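Local structure of 2-CYS peroxiredoxin (Plasmodium yoelii, 2H01) at residues C71-K76 against I100-K105; P40-F45 against L80-T85. The protein probably reduces hydrogen peroxide and organic hydroperoxides to water and alcohols, as a thiol-dependent peroxidase of the typical 2-Cys peroxiredoxin group. All coordinates share one frame; numbering follows the deposited sequence.

Followed from the N terminus, the chain leaves strand 33-38 and enters the loop 40-45, which leads past Cys47, the predicted peroxidatic cysteine, to helix 49-56. Strand 66-72 comes next, and its exit, 71-76, runs into helix 76-83. The end of that helix, 80-85, packs on loop 40-45 and closes the loop of contact 2. Strand 98-101 then returns beside strand 66-72, and with it the segment 100-105 closes contact 1. The two closures cross, since their segments alternate along the chain. They also touch: Asp74 OD2 accepts from Asp42 N, tying the beta-alpha-beta unit to the loop that leads to Cys47.

Contact 1 of 2, residues C71-K76 against I100-K105; sequences CSVDSK and ISDISK
Cys71 and Ile100 sit side by side on neighbouring parallel strands, their side chains on one face of the sheet, with Cys71 CB 3.7 Å from Ile100 CG1. The sulfur, anti to its own backbone N (chi1 179°), is carried past Ile100 to the methylene of Asp102, with Cys71 SG 3.6 Å from Asp102 CB. Beyond the strands Val73 takes over the apolar contact, its CG1 lying against CG of Lys105. The lysine chain bends at its last torsion, and its ammonium NZ, held by Ser118 O and a water, passes 3.7 Å from Val73 CG2. Further out, Ile103 CD1 touches Ser75 CB.

Two hydrogen bonds join the segments. Asp102 N donates to Ser72 O at 3.1 Å and 165°, extending the strand pairing by one step. Ser101, on the other face from Cys71, turns its hydroxyl anti to its backbone N and donates a hydrogen bond to Asp74 O. Ser101 OG lies 2.5 Å from Asp74 O, a length too short to be taken literally, and meets an in-plane lone pair of the carbonyl. Strand 66-72, helix 76-83 and strand 98-101 form a beta-alpha-beta unit of the thioredoxin-like fold, and the bond ties the second strand to the turn that starts the helix, where Ser75 is the N-cap. Ser75 OG itself pairs with Thr78 OG1.

Two weaker C-H...O contacts link the backbones at the far end: Val73 CA approaches Asp102 O at 3.3 Å, and Ile103 CA reaches back to Val73 O. The water, its oxygen 2.8 Å from Val73 O, donates to that carbonyl and accepts from Lys105 NZ. The carboxylate of Asp102 is turned to Ile107 N and Ala108 N at the start of helix 106-110.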
ATOM      1  N   CYS A  71       0.423  -5.530   2.543  1.00 21.51           N
ATOM      2  CA  CYS A  71       0.809  -6.045   3.844  1.00 22.96           C
ATOM      3  C   CYS A  71      -0.303  -6.726   4.651  1.00 23.65           C
ATOM      4  O   CYS A  71      -1.421  -6.213   4.745  1.00 23.78           O
ATOM      5  CB  CYS A  71       1.400  -4.890   4.656  1.00 24.35           C
ATOM      6  SG  CYS A  71       1.947  -5.274   6.337  1.00 27.54           S
ATOM      7  N   SER A  72       0.016  -7.896   5.207  1.00 24.61           N
ATOM      8  CA  SER A  72      -0.893  -8.647   6.082  1.00 23.92           C
ATOM      9  C   SER A  72       0.018  -9.269   7.136  1.00 24.47           C
ATOM     10  O   SER A  72       1.221  -9.431   6.911  1.00 24.37           O
ATOM     11  CB  SER A  72      -1.653  -9.755   5.346  1.00 22.84           C
ATOM     12  OG  SER A  72      -0.932 -10.975   5.351  1.00 20.29           O
ATOM     13  N   VAL A  73      -0.540  -9.618   8.283  1.00 24.86           N
ATOM     14  CA  VAL A  73       0.270 -10.186   9.345  1.00 25.11           C
ATOM     15  C   VAL A  73       0.800 -11.606   9.073  1.00 25.62           C
ATOM     16  O   VAL A  73       1.524 -12.160   9.900  1.00 27.42           O
ATOM     17  CB  VAL A  73      -0.507 -10.158  10.686  1.00 23.21           C
ATOM     18  CG1 VAL A  73      -0.956  -8.721  10.988  1.00 21.38           C
ATOM     19  CG2 VAL A  73      -1.696 -11.084  10.619  1.00 24.19           C
ATOM     20  N   ASP A  74       0.411 -12.191   7.944  1.00 24.66           N
ATOM     21  CA  ASP A  74       0.912 -13.490   7.490  1.00 23.92           C
ATOM     22  C   ASP A  74       2.428 -13.529   7.244  1.00 23.85           C
ATOM     23  O   ASP A  74       3.052 -12.506   7.014  1.00 23.38           O
ATOM     24  CB  ASP A  74       0.174 -13.933   6.216  1.00 26.42           C
ATOM     25  CG  ASP A  74      -1.314 -14.186   6.433  1.00 28.96           C
ATOM     26  OD1 ASP A  74      -1.681 -15.237   6.954  1.00 32.15           O
ATOM     27  OD2 ASP A  74      -2.202 -13.399   6.088  1.00 29.75           O
ATOM     28  N   SER A  75       3.012 -14.720   7.289  1.00 23.98           N
ATOM     29  CA  SER A  75       4.451 -14.868   7.056  1.00 24.98           C
ATOM     30  C   SER A  75       4.748 -14.830   5.558  1.00 26.76           C
ATOM     31  O   SER A  75       3.831 -14.921   4.733  1.00 27.73           O
ATOM     32  CB  SER A  75       4.944 -16.205   7.621  1.00 24.33           C
ATOM     33  OG  SER A  75       4.385 -17.285   6.888  1.00 21.90           O
ATOM     34  N   LYS A  76       6.029 -14.704   5.209  1.00 26.85           N
ATOM     35  CA  LYS A  76       6.413 -14.673   3.805  1.00 25.52           C
ATOM     36  C   LYS A  76       6.162 -16.030   3.158  1.00 25.24           C
ATOM     37  O   LYS A  76       5.871 -16.113   1.963  1.00 26.97           O
ATOM     38  CB  LYS A  76       7.886 -14.275   3.635  1.00 24.71           C
ATOM     39  CG  LYS A  76       8.920 -15.167   4.314  1.00 24.68           C
ATOM     40  CD  LYS A  76      10.311 -14.823   3.763  1.00 25.59           C
ATOM     41  CE  LYS A  76      11.420 -15.731   4.289  1.00 26.55           C
ATOM     42  NZ  LYS A  76      11.717 -15.462   5.719  1.00 29.21           N
ATOM     43  N   ILE A 100       4.571  -7.967   1.605  1.00 20.00           N
ATOM     44  CA  ILE A 100       5.482  -8.047   2.740  1.00 20.00           C
ATOM     45  C   ILE A 100       4.811  -8.704   3.941  1.00 20.00           C
ATOM     46  O   ILE A 100       3.570  -8.704   4.049  1.00 27.65           O
ATOM     47  CB  ILE A 100       5.993  -6.645   3.121  1.00 20.00           C
ATOM     48  CG1 ILE A 100       4.821  -5.732   3.489  1.00 20.00           C
ATOM     49  CG2 ILE A 100       6.804  -6.045   1.983  1.00 20.00           C
ATOM     50  CD1 ILE A 100       5.243  -4.414   4.101  1.00 20.00           C
ATOM     51  N   SER A 101       5.599  -9.050   4.809  1.00 27.91           N
ATOM     52  CA  SER A 101       5.108  -9.870   5.899  1.00 28.93           C
ATOM     53  C   SER A 101       5.289  -9.186   7.233  1.00 29.38           C
ATOM     54  O   SER A 101       6.420  -8.951   7.659  1.00 30.50           O
ATOM     55  CB  SER A 101       5.839 -11.217   5.904  1.00 29.70           C
ATOM     56  OG  SER A 101       5.542 -11.972   7.069  1.00 33.25           O
ATOM     57  N   ASP A 102       4.161  -8.912   7.881  1.00 30.12           N
ATOM     58  CA  ASP A 102       4.100  -8.246   9.176  1.00 29.55           C
ATOM     59  C   ASP A 102       3.909  -9.223  10.340  1.00 30.03           C
ATOM     60  O   ASP A 102       2.932  -9.148  11.063  1.00 29.18           O
ATOM     61  CB  ASP A 102       2.998  -7.183   9.181  1.00 31.22           C
ATOM     62  CG  ASP A 102       3.056  -6.279  10.395  1.00 33.41           C
ATOM     63  OD1 ASP A 102       4.129  -6.157  11.002  1.00 33.58           O
ATOM     64  OD2 ASP A 102       2.074  -5.660  10.821  1.00 33.86           O
ATOM     65  N   ILE A 103       4.868 -10.121  10.520  1.00 20.00           N
ATOM     66  CA  ILE A 103       4.680 -11.288  11.363  1.00 20.00           C
ATOM     67  C   ILE A 103       4.779 -11.017  12.852  1.00 20.00           C
ATOM     68  O   ILE A 103       4.291 -11.790  13.649  1.00 31.59           O
ATOM     69  CB  ILE A 103       5.623 -12.431  10.975  1.00 20.00           C
ATOM     70  CG1 ILE A 103       5.520 -13.547  11.998  1.00 20.00           C
ATOM     71  CG2 ILE A 103       7.042 -11.959  10.919  1.00 20.00           C
ATOM     72  CD1 ILE A 103       5.348 -14.878  11.394  1.00 20.00           C
ATOM     73  N   SER A 104       5.416  -9.918  13.221  1.00 30.04           N
ATOM     74  CA  SER A 104       5.361  -9.426  14.586  1.00 30.22           C
ATOM     75  C   SER A 104       4.173  -8.524  14.863  1.00 29.87           C
ATOM     76  O   SER A 104       3.914  -8.170  15.997  1.00 29.96           O
ATOM     77  CB  SER A 104       6.673  -8.738  14.962  1.00 27.80           C
ATOM     78  OG  SER A 104       6.683  -7.381  14.596  1.00 25.66           O
ATOM     79  N   LYS A 105       3.457  -8.159  13.811  1.00 30.72           N
ATOM     80  CA  LYS A 105       2.331  -7.241  13.911  1.00 31.55           C
ATOM     81  C   LYS A 105       2.735  -5.784  14.137  1.00 32.12           C
ATOM     82  O   LYS A 105       1.883  -4.915  14.247  1.00 32.78           O
ATOM     83  CB  LYS A 105       1.347  -7.691  14.979  1.00 30.90           C
ATOM     84  CG  LYS A 105       0.590  -8.939  14.615  1.00 31.06           C
ATOM     85  CD  LYS A 105      -0.460  -9.295  15.636  1.00 29.36           C
ATOM     86  CE  LYS A 105      -0.721 -10.775  15.634  1.00 28.11           C
ATOM     87  NZ  LYS A 105      -1.266 -11.207  14.342  1.00 26.77           N
TER
HETATM   88  O   HOH W   1       1.043 -12.442  12.651  1.00 36.89           O

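Contact 2 of 2, residues P40-F45 against L80-T85; sequences PLDFTF and LAWKKT
Phe43 and Trp82 bring the backbones together, their CA atoms 6.6 Å apart, where an irregular loop passes the last turn of helix 76-83. Trp82 points toward the loop, with CG anti to its backbone N, and lays one face of its indole under Asp42 and Phe43. Asp42 CA stands above the six-membered ring of Trp82, 3.7 Å from its centroid and only 8° off the normal, a CH-pi contact. The amide of the next residue covers the same face, with Phe43 N 3.3 Å from Trp82 CE2. The carboxylate of Asp42 crosses the benzo end obliquely, its CG 3.2 Å from Trp82 CE3, with the two planes 31° apart.

The Phe43 side chain carries the contact on toward the helix. One face of its ring covers CD1 of Trp82; the centroids of the phenyl and five-membered rings are 4.4 Å apart and the planes inclined at 44°, an oblique pair. Phe43 CD1 comes 3.5 Å from Trp82 CD1, while Trp82 CB lies over the face of the phenyl ring. At the ring edge Phe43 CE1 meets Thr85 OG1, a hydroxyl that donates to Ala81 O at 2.7 Å; Ala81 CB packs against Phe43 CZ.

This loop leads from strand 33-38 to helix 49-56 of the peroxiredoxin fold, and the Trp82 side chain is about 8 Å from that of Cys47, the predicted peroxidatic cysteine. Trp82 NE1 donates to Gly90 O, and Asp42 OD1 bonds Tyr39 and Ser72. Within 40-45 and 80-85 the fit rests on ring and C-H contacts, while the bond from Asp42 OD2 to His79, earlier on the same helix, adds a polar tie. The several partners of the Asp42 carboxylate, which sits over the rim of the indole by CE3 and CZ3, probably steady its charge there.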
ATOM      1  N   PRO A  40      -6.488  -8.082   6.101  1.00 20.71           N
ATOM      2  CA  PRO A  40      -6.474  -8.996   7.245  1.00 21.58           C
ATOM      3  C   PRO A  40      -5.603 -10.246   7.118  1.00 21.70           C
ATOM      4  O   PRO A  40      -4.606 -10.407   7.824  1.00 22.22           O
ATOM      5  CB  PRO A  40      -7.951  -9.371   7.414  1.00 20.53           C
ATOM      6  CG  PRO A  40      -8.688  -8.194   6.850  1.00 19.72           C
ATOM      7  CD  PRO A  40      -7.867  -7.851   5.629  1.00 21.05           C
ATOM      8  N   LEU A  41      -5.992 -11.129   6.207  1.00 21.53           N
ATOM      9  CA  LEU A  41      -5.302 -12.399   6.059  1.00 21.85           C
ATOM     10  C   LEU A  41      -5.259 -12.994   4.673  1.00 22.87           C
ATOM     11  O   LEU A  41      -6.017 -12.628   3.777  1.00 23.64           O
ATOM     12  CB  LEU A  41      -5.966 -13.437   6.962  1.00 21.42           C
ATOM     13  CG  LEU A  41      -6.058 -13.169   8.459  1.00 19.63           C
ATOM     14  CD1 LEU A  41      -7.051 -14.144   9.078  1.00 18.41           C
ATOM     15  CD2 LEU A  41      -4.677 -13.302   9.089  1.00 21.32           C
ATOM     16  N   ASP A  42      -4.361 -13.959   4.548  1.00 23.01           N
ATOM     17  CA  ASP A  42      -4.157 -14.734   3.343  1.00 24.29           C
ATOM     18  C   ASP A  42      -5.107 -15.933   3.435  1.00 25.49           C
ATOM     19  O   ASP A  42      -5.572 -16.279   4.518  1.00 25.59           O
ATOM     20  CB  ASP A  42      -2.726 -15.261   3.318  1.00 24.19           C
ATOM     21  CG  ASP A  42      -1.712 -14.222   2.878  1.00 24.14           C
ATOM     22  OD1 ASP A  42      -1.965 -12.999   2.992  1.00 24.97           O
ATOM     23  OD2 ASP A  42      -0.638 -14.659   2.432  1.00 24.51           O
ATOM     24  N   PHE A  43      -5.393 -16.559   2.299  1.00 26.07           N
ATOM     25  CA  PHE A  43      -6.236 -17.750   2.262  1.00 25.90           C
ATOM     26  C   PHE A  43      -7.649 -17.737   2.872  1.00 26.12           C
ATOM     27  O   PHE A  43      -8.198 -18.810   3.097  1.00 29.50           O
ATOM     28  CB  PHE A  43      -5.456 -18.928   2.879  1.00 23.07           C
ATOM     29  CG  PHE A  43      -4.350 -19.472   1.996  1.00 22.35           C
ATOM     30  CD1 PHE A  43      -4.645 -20.104   0.790  1.00 21.77           C
ATOM     31  CD2 PHE A  43      -3.019 -19.390   2.395  1.00 21.56           C
ATOM     32  CE1 PHE A  43      -3.625 -20.654  -0.003  1.00 21.65           C
ATOM     33  CE2 PHE A  43      -1.993 -19.933   1.612  1.00 21.76           C
ATOM     34  CZ  PHE A  43      -2.294 -20.566   0.416  1.00 21.31           C
ATOM     35  N   THR A  44      -8.247 -16.576   3.149  1.00 25.59           N
ATOM     36  CA  THR A  44      -9.607 -16.571   3.715  1.00 25.37           C
ATOM     37  C   THR A  44     -10.613 -16.864   2.613  1.00 25.31           C
ATOM     38  O   THR A  44     -10.231 -17.074   1.472  1.00 25.02           O
ATOM     39  CB  THR A  44     -10.013 -15.207   4.364  1.00 25.91           C
ATOM     40  OG1 THR A  44     -10.220 -14.223   3.340  1.00 27.87           O
ATOM     41  CG2 THR A  44      -8.940 -14.730   5.355  1.00 25.85           C
ATOM     42  N   PHE A  45     -11.899 -16.864   2.951  1.00 26.38           N
ATOM     43  CA  PHE A  45     -12.938 -17.145   1.959  1.00 28.17           C
ATOM     44  C   PHE A  45     -13.557 -15.880   1.377  1.00 28.78           C
ATOM     45  O   PHE A  45     -14.536 -15.929   0.637  1.00 28.71           O
ATOM     46  CB  PHE A  45     -14.020 -18.050   2.560  1.00 28.70           C
ATOM     47  CG  PHE A  45     -13.503 -19.407   2.983  1.00 28.13           C
ATOM     48  CD1 PHE A  45     -12.575 -20.088   2.195  1.00 27.49           C
ATOM     49  CD2 PHE A  45     -13.944 -20.000   4.157  1.00 28.41           C
ATOM     50  CE1 PHE A  45     -12.093 -21.334   2.572  1.00 27.86           C
ATOM     51  CE2 PHE A  45     -13.469 -21.253   4.548  1.00 29.66           C
ATOM     52  CZ  PHE A  45     -12.540 -21.924   3.754  1.00 28.84           C
ATOM     53  N   LEU A  80       3.878 -16.673  -0.296  1.00 23.92           N
ATOM     54  CA  LEU A  80       4.370 -17.453  -1.429  1.00 24.36           C
ATOM     55  C   LEU A  80       3.381 -18.556  -1.803  1.00 26.10           C
ATOM     56  O   LEU A  80       2.998 -18.695  -2.969  1.00 25.66           O
ATOM     57  CB  LEU A  80       5.731 -18.069  -1.097  1.00 22.38           C
ATOM     58  CG  LEU A  80       6.318 -18.971  -2.182  1.00 22.39           C
ATOM     59  CD1 LEU A  80       6.455 -18.168  -3.483  1.00 22.10           C
ATOM     60  CD2 LEU A  80       7.676 -19.521  -1.732  1.00 20.07           C
ATOM     61  N   ALA A  81       2.967 -19.330  -0.801  1.00 26.97           N
ATOM     62  CA  ALA A  81       2.020 -20.414  -1.008  1.00 27.30           C
ATOM     63  C   ALA A  81       0.695 -19.891  -1.556  1.00 27.11           C
ATOM     64  O   ALA A  81       0.010 -20.593  -2.301  1.00 27.93           O
ATOM     65  CB  ALA A  81       1.782 -21.159   0.308  1.00 25.51           C
ATOM     66  N   TRP A  82       0.335 -18.663  -1.190  1.00 27.34           N
ATOM     67  CA  TRP A  82      -0.917 -18.076  -1.659  1.00 28.42           C
ATOM     68  C   TRP A  82      -0.791 -17.618  -3.110  1.00 29.97           C
ATOM     69  O   TRP A  82      -1.771 -17.612  -3.851  1.00 30.68           O
ATOM     70  CB  TRP A  82      -1.316 -16.897  -0.775  1.00 28.87           C
ATOM     71  CG  TRP A  82      -2.752 -16.504  -0.889  1.00 28.62           C
ATOM     72  CD1 TRP A  82      -3.798 -17.314  -1.203  1.00 29.38           C
ATOM     73  CD2 TRP A  82      -3.318 -15.232  -0.552  1.00 28.38           C
ATOM     74  NE1 TRP A  82      -4.987 -16.634  -1.076  1.00 29.74           N
ATOM     75  CE2 TRP A  82      -4.721 -15.353  -0.676  1.00 29.09           C
ATOM     76  CE3 TRP A  82      -2.775 -14.003  -0.151  1.00 27.41           C
ATOM     77  CZ2 TRP A  82      -5.593 -14.291  -0.411  1.00 29.32           C
ATOM     78  CZ3 TRP A  82      -3.637 -12.948   0.113  1.00 28.51           C
ATOM     79  CH2 TRP A  82      -5.035 -13.099  -0.018  1.00 27.92           C
ATOM     80  N   LYS A  83       0.417 -17.228  -3.507  1.00 30.39           N
ATOM     81  CA  LYS A  83       0.660 -16.804  -4.877  1.00 30.59           C
ATOM     82  C   LYS A  83       0.680 -18.040  -5.782  1.00 30.64           C
ATOM     83  O   LYS A  83       0.323 -17.963  -6.955  1.00 30.35           O
ATOM     84  CB  LYS A  83       1.998 -16.057  -4.994  1.00 30.47           C
ATOM     85  CG  LYS A  83       2.025 -14.687  -4.321  1.00 28.31           C
ATOM     86  CD  LYS A  83       3.318 -13.942  -4.612  1.00 27.17           C
ATOM     87  CE  LYS A  83       3.479 -13.684  -6.103  1.00 25.42           C
ATOM     88  NZ  LYS A  83       4.658 -12.839  -6.419  1.00 25.43           N
ATOM     89  N   LYS A  84       1.107 -19.176  -5.231  1.00 30.64           N
ATOM     90  CA  LYS A  84       1.159 -20.416  -6.002  1.00 31.85           C
ATOM     91  C   LYS A  84      -0.198 -21.106  -6.062  1.00 33.24           C
ATOM     92  O   LYS A  84      -0.305 -22.230  -6.557  1.00 34.14           O
ATOM     93  CB  LYS A  84       2.194 -21.374  -5.413  1.00 29.42           C
ATOM     94  CG  LYS A  84       3.614 -20.990  -5.746  1.00 27.96           C
ATOM     95  CD  LYS A  84       4.596 -21.895  -5.054  1.00 24.72           C
ATOM     96  CE  LYS A  84       6.007 -21.533  -5.456  1.00 26.40           C
ATOM     97  NZ  LYS A  84       6.991 -22.150  -4.514  1.00 28.25           N
ATOM     98  N   THR A  85      -1.224 -20.421  -5.558  1.00 33.19           N
ATOM     99  CA  THR A  85      -2.590 -20.946  -5.551  1.00 33.94           C
ATOM    100  C   THR A  85      -3.443 -20.155  -6.547  1.00 34.89           C
ATOM    101  O   THR A  85      -3.668 -18.955  -6.374  1.00 34.98           O
ATOM    102  CB  THR A  85      -3.225 -20.843  -4.143  1.00 33.40           C
ATOM    103  OG1 THR A  85      -2.401 -21.536  -3.195  1.00 32.75           O
ATOM    104  CG2 THR A  85      -4.616 -21.463  -4.139  1.00 31.86           C
TER